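Local structure of nitrosopumilus output domain-containing protein (Pyrococcus horikoshii, 2P9X) at residues 2-8 with 93-99; 26-31 with 52-57; 66-70 with 83-89. The protein is of unknown biochemical function but binds zinc ions in the crystal, and forms an all-helical Nitrosopumilus output domain that assembles as a tetramer. All blocks are in the same frame, centred on the assembly; numbering follows the deposited sequence.

Interaction 1 of 3, residues 2-8 with 93-99; sequences SKGRDIL and IRKIYGE. With ZN (zinc ion), chain F; ACT (acetate ion), chain E.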
loop_
_atom_site.group_PDB
_atom_site.type_symbol
_atom_site.label_atom_id
_atom_site.label_comp_id
_atom_site.label_asym_id
_atom_site.label_seq_id
_atom_site.Cartn_x
_atom_site.Cartn_y
_atom_site.Cartn_z
ATOM N N SER A 2 -13.769 -22.894 17.897
ATOM C CA SER A 2 -14.505 -23.984 17.198
ATOM C C SER A 2 -13.637 -24.577 16.103
ATOM O O SER A 2 -12.581 -24.038 15.767
ATOM C CB SER A 2 -15.777 -23.430 16.564
ATOM O OG SER A 2 -15.457 -22.439 15.595
ATOM N N LYS A 3 -14.092 -25.689 15.539
ATOM C CA LYS A 3 -13.355 -26.329 14.462
ATOM C C LYS A 3 -13.210 -25.363 13.284
ATOM O O LYS A 3 -12.143 -25.262 12.683
ATOM C CB LYS A 3 -14.080 -27.604 14.011
ATOM C CG LYS A 3 -13.995 -28.742 15.023
ATOM C CD LYS A 3 -14.752 -29.987 14.576
ATOM C CE LYS A 3 -16.258 -29.795 14.648
ATOM N NZ LYS A 3 -16.979 -31.070 14.350
ATOM N N GLY A 4 -14.284 -24.648 12.959
ATOM C CA GLY A 4 -14.231 -23.717 11.843
ATOM C C GLY A 4 -13.339 -22.513 12.100
ATOM O O GLY A 4 -12.610 -22.064 11.211
ATOM N N ARG A 5 -13.389 -21.990 13.319
ATOM C CA ARG A 5 -12.578 -20.830 13.679
ATOM C C ARG A 5 -11.105 -21.219 13.635
ATOM O O ARG A 5 -10.260 -20.455 13.164
ATOM C CB ARG A 5 -12.966 -20.351 15.079
ATOM C CG ARG A 5 -12.313 -19.044 15.555
ATOM C CD ARG A 5 -13.024 -18.589 16.829
ATOM N NE ARG A 5 -12.639 -17.267 17.323
ATOM C CZ ARG A 5 -11.649 -17.036 18.182
ATOM N NH1 ARG A 5 -10.918 -18.038 18.643
ATOM N NH2 ARG A 5 -11.431 -15.803 18.625
ATOM N N ASP A 6 -10.801 -22.412 14.133
ATOM C CA ASP A 6 -9.431 -22.915 14.145
ATOM C C ASP A 6 -8.910 -23.099 12.721
ATOM O O ASP A 6 -7.828 -22.623 12.380
ATOM C CB ASP A 6 -9.381 -24.243 14.911
ATOM C CG ASP A 6 -8.003 -24.873 14.911
ATOM O OD1 ASP A 6 -7.017 -24.145 15.138
ATOM O OD2 ASP A 6 -7.912 -26.098 14.700
ATOM N N ILE A 7 -9.692 -23.770 11.882
ATOM C CA ILE A 7 -9.282 -24.016 10.504
ATOM C C ILE A 7 -9.110 -22.737 9.691
ATOM O O ILE A 7 -8.145 -22.598 8.931
ATOM C CB ILE A 7 -10.282 -24.941 9.788
ATOM C CG1 ILE A 7 -10.286 -26.312 10.467
ATOM C CG2 ILE A 7 -9.898 -25.092 8.329
ATOM C CD1 ILE A 7 -11.404 -27.227 9.993
ATOM N N LEU A 8 -10.029 -21.792 9.840
ATOM C CA LEU A 8 -9.896 -20.554 9.076
ATOM C C LEU A 8 -8.684 -19.754 9.541
ATOM O O LEU A 8 -7.898 -19.278 8.728
ATOM C CB LEU A 8 -11.152 -19.690 9.199
ATOM C CG LEU A 8 -11.059 -18.347 8.463
ATOM C CD1 LEU A 8 -10.720 -18.585 7.001
ATOM C CD2 LEU A 8 -12.372 -17.590 8.590
ATOM N N ILE A 93 -18.384 -21.910 6.170
ATOM C CA ILE A 93 -17.665 -22.735 7.137
ATOM C C ILE A 93 -18.572 -23.060 8.324
ATOM O O ILE A 93 -18.577 -24.186 8.823
ATOM C CB ILE A 93 -16.405 -22.021 7.659
ATOM C CG1 ILE A 93 -15.366 -21.913 6.542
ATOM C CG2 ILE A 93 -15.830 -22.788 8.849
ATOM C CD1 ILE A 93 -14.134 -21.113 6.944
ATOM N N ARG A 94 -19.335 -22.072 8.781
ATOM C CA ARG A 94 -20.241 -22.284 9.901
ATOM C C ARG A 94 -21.330 -23.289 9.525
ATOM O O ARG A 94 -21.784 -24.063 10.365
ATOM C CB ARG A 94 -20.860 -20.956 10.344
ATOM C CG ARG A 94 -19.859 -20.018 11.018
ATOM C CD ARG A 94 -20.465 -18.652 11.297
ATOM N NE ARG A 94 -21.591 -18.712 12.224
ATOM C CZ ARG A 94 -21.476 -18.852 13.540
ATOM N NH1 ARG A 94 -20.277 -18.946 14.102
ATOM N NH2 ARG A 94 -22.563 -18.892 14.298
ATOM N N LYS A 95 -21.740 -23.285 8.259
ATOM C CA LYS A 95 -22.763 -24.223 7.808
ATOM C C LYS A 95 -22.192 -25.634 7.733
ATOM O O LYS A 95 -22.869 -26.608 8.073
ATOM C CB LYS A 95 -23.307 -23.810 6.435
ATOM C CG LYS A 95 -24.062 -22.494 6.443
ATOM C CD LYS A 95 -24.693 -22.200 5.092
ATOM C CE LYS A 95 -25.435 -20.870 5.110
ATOM N NZ LYS A 95 -26.035 -20.550 3.786
ATOM N N ILE A 96 -20.942 -25.744 7.295
ATOM C CA ILE A 96 -20.285 -27.040 7.183
ATOM C C ILE A 96 -20.118 -27.715 8.544
ATOM O O ILE A 96 -20.343 -28.919 8.676
ATOM C CB ILE A 96 -18.892 -26.902 6.522
ATOM C CG1 ILE A 96 -19.053 -26.515 5.049
ATOM C CG2 ILE A 96 -18.113 -28.201 6.653
ATOM C CD1 ILE A 96 -17.740 -26.306 4.321
ATOM N N TYR A 97 -19.735 -26.938 9.552
ATOM C CA TYR A 97 -19.517 -27.479 10.893
ATOM C C TYR A 97 -20.692 -27.311 11.848
ATOM O O TYR A 97 -20.625 -27.736 13.004
ATOM C CB TYR A 97 -18.266 -26.842 11.500
ATOM C CG TYR A 97 -17.010 -27.184 10.739
ATOM C CD1 TYR A 97 -16.452 -28.459 10.824
ATOM C CD2 TYR A 97 -16.415 -26.260 9.882
ATOM C CE1 TYR A 97 -15.339 -28.808 10.070
ATOM C CE2 TYR A 97 -15.299 -26.598 9.122
ATOM C CZ TYR A 97 -14.769 -27.874 9.219
ATOM O OH TYR A 97 -13.691 -28.227 8.446
ATOM N N GLY A 98 -21.769 -26.697 11.365
ATOM C CA GLY A 98 -22.932 -26.487 12.205
ATOM C C GLY A 98 -22.594 -25.613 13.396
ATOM O O GLY A 98 -22.959 -25.924 14.530
ATOM N N GLU A 99 -21.890 -24.515 13.136
ATOM C CA GLU A 99 -21.490 -23.590 14.189
ATOM C C GLU A 99 -22.307 -22.309 14.116
ATOM O O GLU A 99 -23.103 -22.176 13.161
ATOM C CB GLU A 99 -20.011 -23.238 14.045
ATOM C CG GLU A 99 -19.120 -24.430 13.813
ATOM C CD GLU A 99 -17.678 -24.038 13.589
ATOM O OE1 GLU A 99 -17.434 -22.905 13.128
ATOM O OE2 GLU A 99 -16.790 -24.867 13.868
ATOM O OXT GLU A 99 -22.129 -21.454 15.010
HETATM ZN ZN ZN F . -12.130 -23.558 19.023
HETATM C C ACT E . -10.313 -21.759 17.987
HETATM O O ACT E . -11.258 -20.972 18.199
HETATM O OXT ACT E . -10.336 -22.983 18.251
HETATM C CH3 ACT E . -9.041 -21.192 17.352
#
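A zinc-bearing residue, Ser2, the first one modelled, and the C-terminal Glu99 are brought together here, where the first two turns of helix 3-19 meet the C-terminal part of helix 86-97. Zn is held by the backbone nitrogen of Ser2 (Ser2 N to ZN 2.1 Å) and by an acetate oxygen (ACT OXT to ZN 2.0 Å). The acetate, probably from the crystallisation liquor, also accepts from Arg5 NH1 (to ACT O 3.0 Å), while Arg5 NE is salt-bridged to Asp44.

The axes of the short segments approach to 9.5 Å at 134°; the nearest CA pair is Gly4-Ile93, 5.9 Å. Gly4 CA lies 3.5 Å from Ile93 CG2; an ideal CB there would clash with that methyl and with Glu99 OE1, so the close approach depends on the missing side chain. Gly4 N donates to Glu99 OE2 (2.7 Å, 161°). Ser2 OG accepts from Arg5 N (3.1 Å), an ST motif, and makes a weak hydrogen bond to the Glu99 carboxylate (OE1 3.2 Å, OE2 3.3 Å). Tyr43 hydrogen-bonds Glu99 OE1 from outside. The ring of Tyr97 has Gly4 N and Lys3 CB over one face, and Ile7 CD1 comes within 3.5 Å of its CZ and 2.9 Å of its OH. Leu8 CB lies 4.0 Å from Ile93 CD1. Gly98, at positive phi, ends the helical conformation before Glu99, whose terminal OXT is salt-bridged to Arg94 NH2 (2.7 Å).

A carboxylate at a helix start generally suits the helix dipole; Glu99 thus joins the two chain ends by hydrogen bonding, chiefly Gly4 N to OE2, while Ser2 N binds the metal.

Interaction 2 of 3, residues 26-31 with 52-57; sequences VLEAHL and AVSKLF
Two helices of the all-helical domain cross here, facing the tetramer interface: 26-31, part of helix 23-35, and 52-57, the C-terminal end of helix 46-57. Both backbones are helical; phi of Phe57, the last helical residue, widens to -121°. The short axes come within 10.3 Å at 112° between their N-to-C directions. CA atoms pair as Leu31 with Ala52 (7.0 Å), Leu27 with Val53 (7.6 Å) and His30 with Leu56 (7.2 Å).

Ala52 points its CB toward the other helix, 3.5 Å from CD2 of Leu31 (chi1 m, chi2 t), and its carbonyl oxygen accepts from His30 NE2 (2.8 Å, 134°). Val53 directs its CA-CB bond away, yet its CG2 is 4.1 Å from CD1 of Leu27 (chi1 t, chi2 p). Lys55 CB stands near the His30 ring plane, 4.2 Å from NE2; its NZ is salt-bridged to Glu51. Leu56 (chi1 t, chi2 p) is central: its CB sits over the His30 ring face, 3.8 Å from the centroid and 14° off the normal, a CH-pi contact, and its CD2 is 3.9 Å from Leu27 CD1 and 4.4 Å from Val26 CG1.

The His30 ring, at chi1 t and chi2 68°, also joins subunits: ND1 hydrogen-bonds Tyr60 OH of the second subunit, while NE2 serves the intrachain bond. Last comes Phe57, chi1 m and chi2 -59°, whose CZ lies 4.2 Å from CG1 of Val26 (chi1 t).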
loop_
_atom_site.group_PDB
_atom_site.type_symbol
_atom_site.label_atom_id
_atom_site.label_comp_id
_atom_site.label_asym_id
_atom_site.label_seq_id
_atom_site.Cartn_x
_atom_site.Cartn_y
_atom_site.Cartn_z
ATOM N N VAL A 26 3.506 -7.965 10.764
ATOM C CA VAL A 26 2.997 -6.661 10.362
ATOM C C VAL A 26 1.482 -6.569 10.506
ATOM O O VAL A 26 0.963 -5.620 11.103
ATOM C CB VAL A 26 3.428 -6.342 8.912
ATOM C CG1 VAL A 26 2.704 -5.109 8.390
ATOM C CG2 VAL A 26 4.939 -6.114 8.886
ATOM N N LEU A 27 0.759 -7.546 9.972
ATOM C CA LEU A 27 -0.694 -7.493 10.090
ATOM C C LEU A 27 -1.120 -7.604 11.551
ATOM O O LEU A 27 -2.028 -6.908 11.989
ATOM C CB LEU A 27 -1.348 -8.608 9.262
ATOM C CG LEU A 27 -2.882 -8.673 9.305
ATOM C CD1 LEU A 27 -3.503 -7.328 8.950
ATOM C CD2 LEU A 27 -3.346 -9.751 8.324
ATOM N N GLU A 28 -0.462 -8.469 12.315
ATOM C CA GLU A 28 -0.834 -8.614 13.718
ATOM C C GLU A 28 -0.567 -7.343 14.517
ATOM O O GLU A 28 -1.331 -6.996 15.409
ATOM C CB GLU A 28 -0.125 -9.817 14.332
ATOM C CG GLU A 28 -0.932 -11.086 14.113
ATOM C CD GLU A 28 -0.122 -12.348 14.218
ATOM O OE1 GLU A 28 1.090 -12.267 14.512
ATOM O OE2 GLU A 28 -0.703 -13.431 13.980
ATOM N N ALA A 29 0.507 -6.635 14.191
ATOM C CA ALA A 29 0.786 -5.388 14.900
ATOM C C ALA A 29 -0.333 -4.394 14.608
ATOM O O ALA A 29 -0.779 -3.662 15.491
ATOM C CB ALA A 29 2.119 -4.813 14.448
ATOM N N HIS A 30 -0.768 -4.360 13.353
ATOM C CA HIS A 30 -1.841 -3.469 12.929
ATOM C C HIS A 30 -3.160 -3.801 13.621
ATOM O O HIS A 30 -3.835 -2.917 14.136
ATOM C CB HIS A 30 -2.013 -3.568 11.416
ATOM C CG HIS A 30 -3.157 -2.766 10.884
ATOM N ND1 HIS A 30 -3.166 -1.387 10.886
ATOM C CD2 HIS A 30 -4.320 -3.149 10.307
ATOM C CE1 HIS A 30 -4.283 -0.955 10.329
ATOM N NE2 HIS A 30 -5.002 -2.006 9.968
ATOM N N LEU A 31 -3.529 -5.077 13.642
ATOM C CA LEU A 31 -4.790 -5.470 14.280
ATOM C C LEU A 31 -4.767 -5.247 15.782
ATOM O O LEU A 31 -5.781 -4.902 16.379
ATOM C CB LEU A 31 -5.107 -6.941 13.989
ATOM C CG LEU A 31 -5.350 -7.280 12.516
ATOM C CD1 LEU A 31 -5.502 -8.793 12.386
ATOM C CD2 LEU A 31 -6.596 -6.562 11.999
ATOM N N ALA A 52 -10.086 -3.662 8.271
ATOM C CA ALA A 52 -8.781 -3.438 8.889
ATOM C C ALA A 52 -7.626 -3.635 7.918
ATOM O O ALA A 52 -6.683 -2.854 7.910
ATOM C CB ALA A 52 -8.599 -4.360 10.100
ATOM N N VAL A 53 -7.678 -4.690 7.109
ATOM C CA VAL A 53 -6.611 -4.925 6.147
ATOM C C VAL A 53 -6.608 -3.808 5.102
ATOM O O VAL A 53 -5.550 -3.383 4.637
ATOM C CB VAL A 53 -6.783 -6.291 5.443
ATOM C CG1 VAL A 53 -5.651 -6.517 4.451
ATOM C CG2 VAL A 53 -6.826 -7.397 6.484
ATOM N N SER A 54 -7.794 -3.335 4.729
ATOM C CA SER A 54 -7.895 -2.260 3.750
ATOM C C SER A 54 -7.251 -0.995 4.319
ATOM O O SER A 54 -6.626 -0.232 3.590
ATOM C CB SER A 54 -9.360 -1.980 3.397
ATOM O OG SER A 54 -9.446 -1.027 2.346
ATOM N N LYS A 55 -7.391 -0.781 5.623
ATOM C CA LYS A 55 -6.786 0.402 6.238
ATOM C C LYS A 55 -5.265 0.291 6.278
ATOM O O LYS A 55 -4.560 1.296 6.281
ATOM C CB LYS A 55 -7.340 0.618 7.645
ATOM C CG LYS A 55 -8.664 1.362 7.640
ATOM C CD LYS A 55 -9.366 1.299 8.978
ATOM C CE LYS A 55 -10.699 2.031 8.909
ATOM N NZ LYS A 55 -11.462 1.908 10.180
ATOM N N LEU A 56 -4.756 -0.933 6.282
ATOM C CA LEU A 56 -3.316 -1.140 6.315
ATOM C C LEU A 56 -2.631 -0.937 4.965
ATOM O O LEU A 56 -1.669 -0.174 4.857
ATOM C CB LEU A 56 -3.013 -2.553 6.830
ATOM C CG LEU A 56 -1.548 -2.996 6.866
ATOM C CD1 LEU A 56 -0.721 -2.053 7.731
ATOM C CD2 LEU A 56 -1.481 -4.417 7.418
ATOM N N PHE A 57 -3.146 -1.601 3.932
ATOM C CA PHE A 57 -2.540 -1.545 2.605
ATOM C C PHE A 57 -3.414 -1.012 1.477
ATOM O O PHE A 57 -2.946 -0.900 0.350
ATOM C CB PHE A 57 -2.078 -2.944 2.194
ATOM C CG PHE A 57 -1.014 -3.532 3.077
ATOM C CD1 PHE A 57 0.207 -2.894 3.238
ATOM C CD2 PHE A 57 -1.213 -4.770 3.688
ATOM C CE1 PHE A 57 1.227 -3.482 3.990
ATOM C CE2 PHE A 57 -0.199 -5.369 4.442
ATOM C CZ PHE A 57 1.020 -4.723 4.589
#

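Interaction 3 of 3, residues 66-70 with 83-89; sequences EMVII and ANSLEEL
Glu66 stretches out from helix 59-76 with chi1 and chi2 both t and chi3 at 40°, so that its OE2 accepts from Leu86 N (2.9 Å, 164°) and passes 3.4 Å from Ser85 CA. The 66-70 backbone is helical; Ala83, Asn84 and Ser85 have phi/psi -47/134, -112/1 and -144/159, and a helix starts at Leu86. CA atoms are nearest at Glu66 and Leu86 (6.4 Å) and at Ile70 and Leu89 (7.0 Å). Ser85, chi1 p, is the N-cap of helix 86-97: its OG accepts from Glu88 N (3.1 Å). Glu88 (chi1 m, chi2 t) in turn takes Asn84 N on its OE1 (2.9 Å). The Glu66 carboxylate thus supplements the N-cap by accepting from the first helical amide after it, its charge balanced by salt bridges to Arg63 and Lys50. Loop 77-85 connects helices 59-76 and 86-97, which this contact packs together, with Leu86 also against helix 46-57.

One turn further along helix 59-76, Ile70 (chi1 m, chi2 t) puts CD1 3.6 Å from both Asn84 C and Ser85 N, and CG2 3.5 Å from Ala83 O. Leu86 and Leu89 share chi1 t, chi2 p. Ile69 CG2 (chi1 m, chi2 t) meets Leu86 CD1 at 4.1 Å and Leu89 CD2 at 4.0 Å; Ile70 CG1 reaches Leu89 CD2 at 4.2 Å.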
loop_
_atom_site.group_PDB
_atom_site.type_symbol
_atom_site.label_atom_id
_atom_site.label_comp_id
_atom_site.label_asym_id
_atom_site.label_seq_id
_atom_site.Cartn_x
_atom_site.Cartn_y
_atom_site.Cartn_z
ATOM N N GLU A 66 -7.945 -11.363 0.303
ATOM C CA GLU A 66 -9.226 -12.059 0.395
ATOM C C GLU A 66 -9.253 -13.205 -0.616
ATOM O O GLU A 66 -9.598 -14.336 -0.278
ATOM C CB GLU A 66 -10.375 -11.085 0.115
ATOM C CG GLU A 66 -11.761 -11.660 0.366
ATOM C CD GLU A 66 -12.872 -10.645 0.131
ATOM O OE1 GLU A 66 -12.789 -9.863 -0.843
ATOM O OE2 GLU A 66 -13.842 -10.634 0.915
ATOM N N MET A 67 -8.874 -12.909 -1.856
ATOM C CA MET A 67 -8.860 -13.927 -2.903
ATOM C C MET A 67 -7.936 -15.082 -2.539
ATOM O O MET A 67 -8.280 -16.251 -2.737
ATOM C CB MET A 67 -8.424 -13.300 -4.225
ATOM C CG MET A 67 -9.498 -12.413 -4.827
ATOM S SD MET A 67 -8.883 -11.340 -6.133
ATOM C CE MET A 67 -8.601 -12.536 -7.438
ATOM N N VAL A 68 -6.764 -14.756 -2.006
ATOM C CA VAL A 68 -5.806 -15.772 -1.610
ATOM C C VAL A 68 -6.351 -16.626 -0.461
ATOM O O VAL A 68 -6.219 -17.848 -0.480
ATOM C CB VAL A 68 -4.464 -15.128 -1.208
ATOM C CG1 VAL A 68 -3.570 -16.154 -0.543
ATOM C CG2 VAL A 68 -3.774 -14.565 -2.450
ATOM N N ILE A 69 -6.988 -15.995 0.523
ATOM C CA ILE A 69 -7.540 -16.746 1.647
ATOM C C ILE A 69 -8.619 -17.721 1.180
ATOM O O ILE A 69 -8.637 -18.884 1.587
ATOM C CB ILE A 69 -8.150 -15.805 2.720
ATOM C CG1 ILE A 69 -7.036 -15.011 3.405
ATOM C CG2 ILE A 69 -8.940 -16.621 3.749
ATOM C CD1 ILE A 69 -7.544 -13.900 4.314
ATOM N N ILE A 70 -9.520 -17.249 0.328
ATOM C CA ILE A 70 -10.600 -18.100 -0.168
ATOM C C ILE A 70 -10.039 -19.295 -0.925
ATOM O O ILE A 70 -10.486 -20.430 -0.737
ATOM C CB ILE A 70 -11.556 -17.300 -1.080
ATOM C CG1 ILE A 70 -12.251 -16.210 -0.256
ATOM C CG2 ILE A 70 -12.600 -18.231 -1.698
ATOM C CD1 ILE A 70 -13.124 -15.270 -1.072
ATOM N N ALA A 83 -17.977 -19.479 -1.825
ATOM C CA ALA A 83 -17.768 -18.119 -1.330
ATOM C C ALA A 83 -16.903 -17.269 -2.269
ATOM O O ALA A 83 -15.874 -17.690 -2.790
ATOM C CB ALA A 83 -17.129 -18.202 0.060
ATOM N N ASN A 84 -17.399 -16.030 -2.502
ATOM C CA ASN A 84 -16.635 -15.050 -3.278
ATOM C C ASN A 84 -16.166 -13.894 -2.383
ATOM O O ASN A 84 -15.539 -12.931 -2.811
ATOM C CB ASN A 84 -17.560 -14.497 -4.364
ATOM C CG ASN A 84 -18.080 -15.629 -5.211
ATOM O OD1 ASN A 84 -17.327 -16.361 -5.842
ATOM N ND2 ASN A 84 -19.419 -15.694 -5.318
ATOM N N SER A 85 -16.489 -13.979 -1.096
ATOM C CA SER A 85 -16.092 -12.963 -0.127
ATOM C C SER A 85 -15.779 -13.656 1.195
ATOM O O SER A 85 -16.242 -14.770 1.442
ATOM C CB SER A 85 -17.219 -11.952 0.097
ATOM O OG SER A 85 -18.290 -12.539 0.814
ATOM N N LEU A 86 -15.004 -12.999 2.047
ATOM C CA LEU A 86 -14.657 -13.585 3.332
ATOM C C LEU A 86 -15.916 -13.812 4.177
ATOM O O LEU A 86 -16.003 -14.798 4.909
ATOM C CB LEU A 86 -13.666 -12.683 4.077
ATOM C CG LEU A 86 -13.064 -13.231 5.371
ATOM C CD1 LEU A 86 -12.233 -14.477 5.076
ATOM C CD2 LEU A 86 -12.193 -12.161 6.005
ATOM N N GLU A 87 -16.889 -12.904 4.073
ATOM C CA GLU A 87 -18.133 -13.038 4.833
ATOM C C GLU A 87 -18.862 -14.307 4.422
ATOM O O GLU A 87 -19.347 -15.059 5.274
ATOM C CB GLU A 87 -19.055 -11.833 4.614
ATOM C CG GLU A 87 -18.559 -10.559 5.255
ATOM C CD GLU A 87 -17.778 -9.689 4.294
ATOM O OE1 GLU A 87 -17.115 -10.236 3.388
ATOM O OE2 GLU A 87 -17.825 -8.453 4.454
ATOM N N GLU A 88 -18.947 -14.542 3.117
ATOM C CA GLU A 88 -19.606 -15.742 2.615
ATOM C C GLU A 88 -18.807 -16.976 3.016
ATOM O O GLU A 88 -19.377 -18.035 3.285
ATOM C CB GLU A 88 -19.729 -15.696 1.092
ATOM C CG GLU A 88 -20.709 -14.662 0.582
ATOM C CD GLU A 88 -20.765 -14.607 -0.934
ATOM O OE1 GLU A 88 -20.035 -15.379 -1.597
ATOM O OE2 GLU A 88 -21.541 -13.785 -1.462
ATOM N N LEU A 89 -17.481 -16.837 3.053
ATOM C CA LEU A 89 -16.610 -17.951 3.413
ATOM C C LEU A 89 -16.848 -18.388 4.856
ATOM O O LEU A 89 -16.912 -19.585 5.150
ATOM C CB LEU A 89 -15.139 -17.559 3.229
ATOM C CG LEU A 89 -14.106 -18.667 3.456
ATOM C CD1 LEU A 89 -14.232 -19.725 2.361
ATOM C CD2 LEU A 89 -12.702 -18.073 3.470
#

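In the fold
Along the chain, interaction 1 spans the ends and encloses the other two, which come in series: interaction 2 closes before interaction 3 opens. Interactions 1 and 3 share helix 86-97, with centres about 14 Å apart, and touch where Leu8 CD1 packs on Leu89 CD2 (4.1 Å) and Ile69 CG2 (4.2 Å), so that the apolar sides of the two contacts meet at Leu8. Interaction 2 lies on the opposite side of the chain's centre from interaction 1, with centres about 24 Å apart, and about 17 Å from interaction 3. Three other subunits reach interaction 2 and the fourth reaches interaction 3, but none touches interaction 1; the chain ends and their zinc therefore lie away from the subunit contacts made by 26-31 and 52-57.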